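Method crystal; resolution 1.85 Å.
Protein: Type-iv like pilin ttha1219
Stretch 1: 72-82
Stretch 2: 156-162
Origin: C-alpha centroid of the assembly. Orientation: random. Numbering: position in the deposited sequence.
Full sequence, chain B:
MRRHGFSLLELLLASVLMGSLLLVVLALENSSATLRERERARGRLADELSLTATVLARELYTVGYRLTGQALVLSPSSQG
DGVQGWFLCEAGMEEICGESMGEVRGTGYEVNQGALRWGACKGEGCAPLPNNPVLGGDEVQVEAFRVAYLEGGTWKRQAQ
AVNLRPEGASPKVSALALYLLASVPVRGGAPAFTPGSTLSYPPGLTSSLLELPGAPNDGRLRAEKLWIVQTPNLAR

Stretch 1, residues 72-82: LVLSPSSQGDG
Stretch 2 156-162: KRQAQAV

The most distinctive feature of this contact is a two-pronged salt bridge just beyond the end of a short antiparallel ladder. Arg157 NH2 donates to Asp81 OD1 at 2.8 Å, and Arg157 NE donates to Asp81 OD2, also at 2.8 Å. The carboxylate therefore meets the guanidinium at its edge. Pro76 covers one guanidinium face, with its CB 3.7 Å from Arg157 NH2. Arg157 is extended, with chi1 to chi3 all t and chi4 at -80°. Its CA-to-CB bond points sideways, but the end of the chain comes nearer. Asp81 has chi1 m and chi2 near -4°; its CA-to-CB bond points toward the other stretch.

Strand 72-75 runs antiparallel to strand 160-162, at 173°, with axes 4.7 Å apart at closest approach. Leu72 pairs with Val162 and Leu74 with Gln160, each at 5.1 Å between CA atoms. Between them lies the non-hydrogen-bonded pair Val73 and Ala161, with Val73 CA 4.4 Å from Ala161 CA. Val162 N donates to Leu72 O at 2.8 Å. Leu74 N donates to Gln160 O at 2.8 Å, and Gln160 N returns a hydrogen bond to Leu74 O at 3.1 Å.

Side chains alternate between faces. Leu72 (t, p), Leu74 (m, t), Gln160 and Val162 (t) share one face. Leu72 CB lies 4.1 Å from Val162 CB, an apolar contact. Gln160 (t, p) leads its end away. On the other face, Val73 (t) places CG2 4.2 Å from Ala161 CB.

Past the ladder, Pro76 (phi/psi -69/149, C-gamma endo) sets CG 3.4 Å from Gln158 C. A type I turn follows from Ser77 to Gly80, where Gly80 N donates a hydrogen bond to Ser77 O at 3.0 Å. Ser77 OG (chi1 p) donates to Gly80 O at 2.8 Å. Ser77 N donates to Asp81 OD1 at 3.0 Å, helping hold the carboxylate for Arg157. Gly80 adopts 118/141, angles that call for glycine.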

# COMPACT_ATOMS: atom_id res chain seq x y z
N LEU B 72 -14.08 -15.07 3.60
CA LEU B 72 -14.01 -14.41 2.33
C LEU B 72 -15.36 -14.46 1.66
O LEU B 72 -16.04 -15.53 1.66
CB LEU B 72 -12.97 -15.08 1.44
CG LEU B 72 -12.69 -14.43 0.10
CD1 LEU B 72 -11.82 -13.23 0.26
CD2 LEU B 72 -12.04 -15.42 -0.87
N VAL B 73 -15.75 -13.36 1.06
CA VAL B 73 -16.90 -13.34 0.15
C VAL B 73 -16.51 -12.62 -1.10
O VAL B 73 -16.08 -11.46 -1.08
CB VAL B 73 -18.13 -12.63 0.77
CG1 VAL B 73 -19.27 -12.60 -0.22
CG2 VAL B 73 -18.63 -13.35 1.99
N LEU B 74 -16.70 -13.31 -2.24
CA LEU B 74 -16.46 -12.75 -3.57
C LEU B 74 -17.79 -12.49 -4.26
O LEU B 74 -18.62 -13.39 -4.26
CB LEU B 74 -15.64 -13.67 -4.43
CG LEU B 74 -14.30 -13.96 -3.82
CD1 LEU B 74 -13.57 -15.05 -4.64
CD2 LEU B 74 -13.42 -12.74 -3.76
N SER B 75 -17.96 -11.27 -4.79
CA SER B 75 -19.23 -10.81 -5.44
C SER B 75 -18.97 -10.24 -6.82
O SER B 75 -18.94 -9.03 -6.98
CB SER B 75 -19.86 -9.69 -4.59
OG SER B 75 -20.12 -10.25 -3.31
N PRO B 76 -18.65 -11.08 -7.79
CA PRO B 76 -18.40 -10.58 -9.12
C PRO B 76 -19.66 -10.07 -9.76
O PRO B 76 -20.78 -10.51 -9.43
CB PRO B 76 -17.88 -11.80 -9.92
CG PRO B 76 -18.43 -12.97 -9.15
CD PRO B 76 -18.57 -12.56 -7.71
N SER B 77 -19.49 -9.09 -10.61
CA SER B 77 -20.65 -8.52 -11.33
C SER B 77 -20.16 -7.82 -12.59
O SER B 77 -18.98 -7.44 -12.69
CB SER B 77 -21.39 -7.55 -10.41
OG SER B 77 -20.89 -6.20 -10.52
N SER B 78 -21.07 -7.66 -13.54
CA SER B 78 -20.76 -6.92 -14.77
C SER B 78 -20.29 -5.52 -14.51
O SER B 78 -19.58 -4.96 -15.33
CB SER B 78 -22.00 -6.87 -15.68
OG SER B 78 -22.11 -8.12 -16.32
N GLN B 79 -20.70 -4.95 -13.37
CA GLN B 79 -20.32 -3.59 -13.01
C GLN B 79 -18.99 -3.48 -12.24
O GLN B 79 -18.67 -2.39 -11.75
CB GLN B 79 -21.42 -2.95 -12.14
CG GLN B 79 -22.83 -2.98 -12.72
CD GLN B 79 -22.94 -2.14 -13.97
OE1 GLN B 79 -22.65 -2.63 -15.06
NE2 GLN B 79 -23.34 -0.87 -13.82
N GLY B 80 -18.25 -4.59 -12.05
CA GLY B 80 -17.15 -4.56 -11.11
C GLY B 80 -17.31 -5.52 -9.95
O GLY B 80 -18.38 -5.74 -9.42
N ASP B 81 -16.22 -6.12 -9.56
CA ASP B 81 -16.29 -7.11 -8.56
C ASP B 81 -16.14 -6.51 -7.20
O ASP B 81 -15.58 -5.41 -7.08
CB ASP B 81 -15.26 -8.18 -8.80
CG ASP B 81 -15.52 -8.94 -10.12
OD1 ASP B 81 -16.56 -8.68 -10.84
OD2 ASP B 81 -14.70 -9.79 -10.44
N GLY B 82 -16.67 -7.21 -6.22
CA GLY B 82 -16.49 -6.84 -4.83
C GLY B 82 -15.84 -7.95 -4.08
O GLY B 82 -16.05 -9.11 -4.42
N LYS B 156 -11.80 -19.85 -11.10
CA LYS B 156 -13.25 -19.63 -11.17
C LYS B 156 -13.52 -18.14 -10.96
O LYS B 156 -12.70 -17.43 -10.34
CB LYS B 156 -13.92 -20.46 -10.07
CG LYS B 156 -13.80 -21.98 -10.29
CD LYS B 156 -14.39 -22.83 -9.22
CE LYS B 156 -14.17 -24.29 -9.61
NZ LYS B 156 -14.83 -25.17 -8.67
N ARG B 157 -14.65 -17.67 -11.47
CA ARG B 157 -15.12 -16.32 -11.13
C ARG B 157 -16.61 -16.36 -11.04
O ARG B 157 -17.34 -16.48 -12.04
CB ARG B 157 -14.65 -15.25 -12.13
CG ARG B 157 -15.22 -13.86 -11.89
CD ARG B 157 -14.58 -12.74 -12.69
NE ARG B 157 -15.33 -11.49 -12.62
CZ ARG B 157 -16.43 -11.21 -13.36
NH1 ARG B 157 -16.87 -12.04 -14.26
NH2 ARG B 157 -17.12 -10.13 -13.14
N GLN B 158 -17.03 -16.37 -9.80
CA GLN B 158 -18.42 -16.63 -9.49
C GLN B 158 -18.59 -16.22 -8.04
O GLN B 158 -17.61 -16.06 -7.30
CB GLN B 158 -18.79 -18.10 -9.67
CG GLN B 158 -17.93 -19.08 -8.91
CD GLN B 158 -18.07 -20.53 -9.35
OE1 GLN B 158 -17.87 -20.85 -10.53
NE2 GLN B 158 -18.50 -21.37 -8.45
N ALA B 159 -19.85 -16.09 -7.63
CA ALA B 159 -20.16 -15.80 -6.20
C ALA B 159 -19.55 -16.89 -5.39
O ALA B 159 -19.74 -18.11 -5.65
CB ALA B 159 -21.65 -15.79 -5.97
N GLN B 160 -18.88 -16.52 -4.35
CA GLN B 160 -18.33 -17.54 -3.51
C GLN B 160 -18.06 -17.06 -2.13
O GLN B 160 -17.54 -15.96 -1.98
CB GLN B 160 -17.01 -17.87 -4.18
CG GLN B 160 -15.95 -18.45 -3.28
CD GLN B 160 -16.09 -19.97 -3.24
OE1 GLN B 160 -17.21 -20.50 -3.21
NE2 GLN B 160 -14.97 -20.65 -3.36
N ALA B 161 -18.37 -17.88 -1.14
CA ALA B 161 -18.00 -17.59 0.25
C ALA B 161 -17.10 -18.68 0.74
O ALA B 161 -17.35 -19.86 0.48
CB ALA B 161 -19.22 -17.46 1.15
N VAL B 162 -16.06 -18.32 1.45
CA VAL B 162 -15.22 -19.34 2.09
C VAL B 162 -15.46 -19.33 3.58
O VAL B 162 -15.37 -18.28 4.23
CB VAL B 162 -13.74 -19.09 1.87
CG1 VAL B 162 -12.89 -20.12 2.59
CG2 VAL B 162 -13.43 -19.11 0.38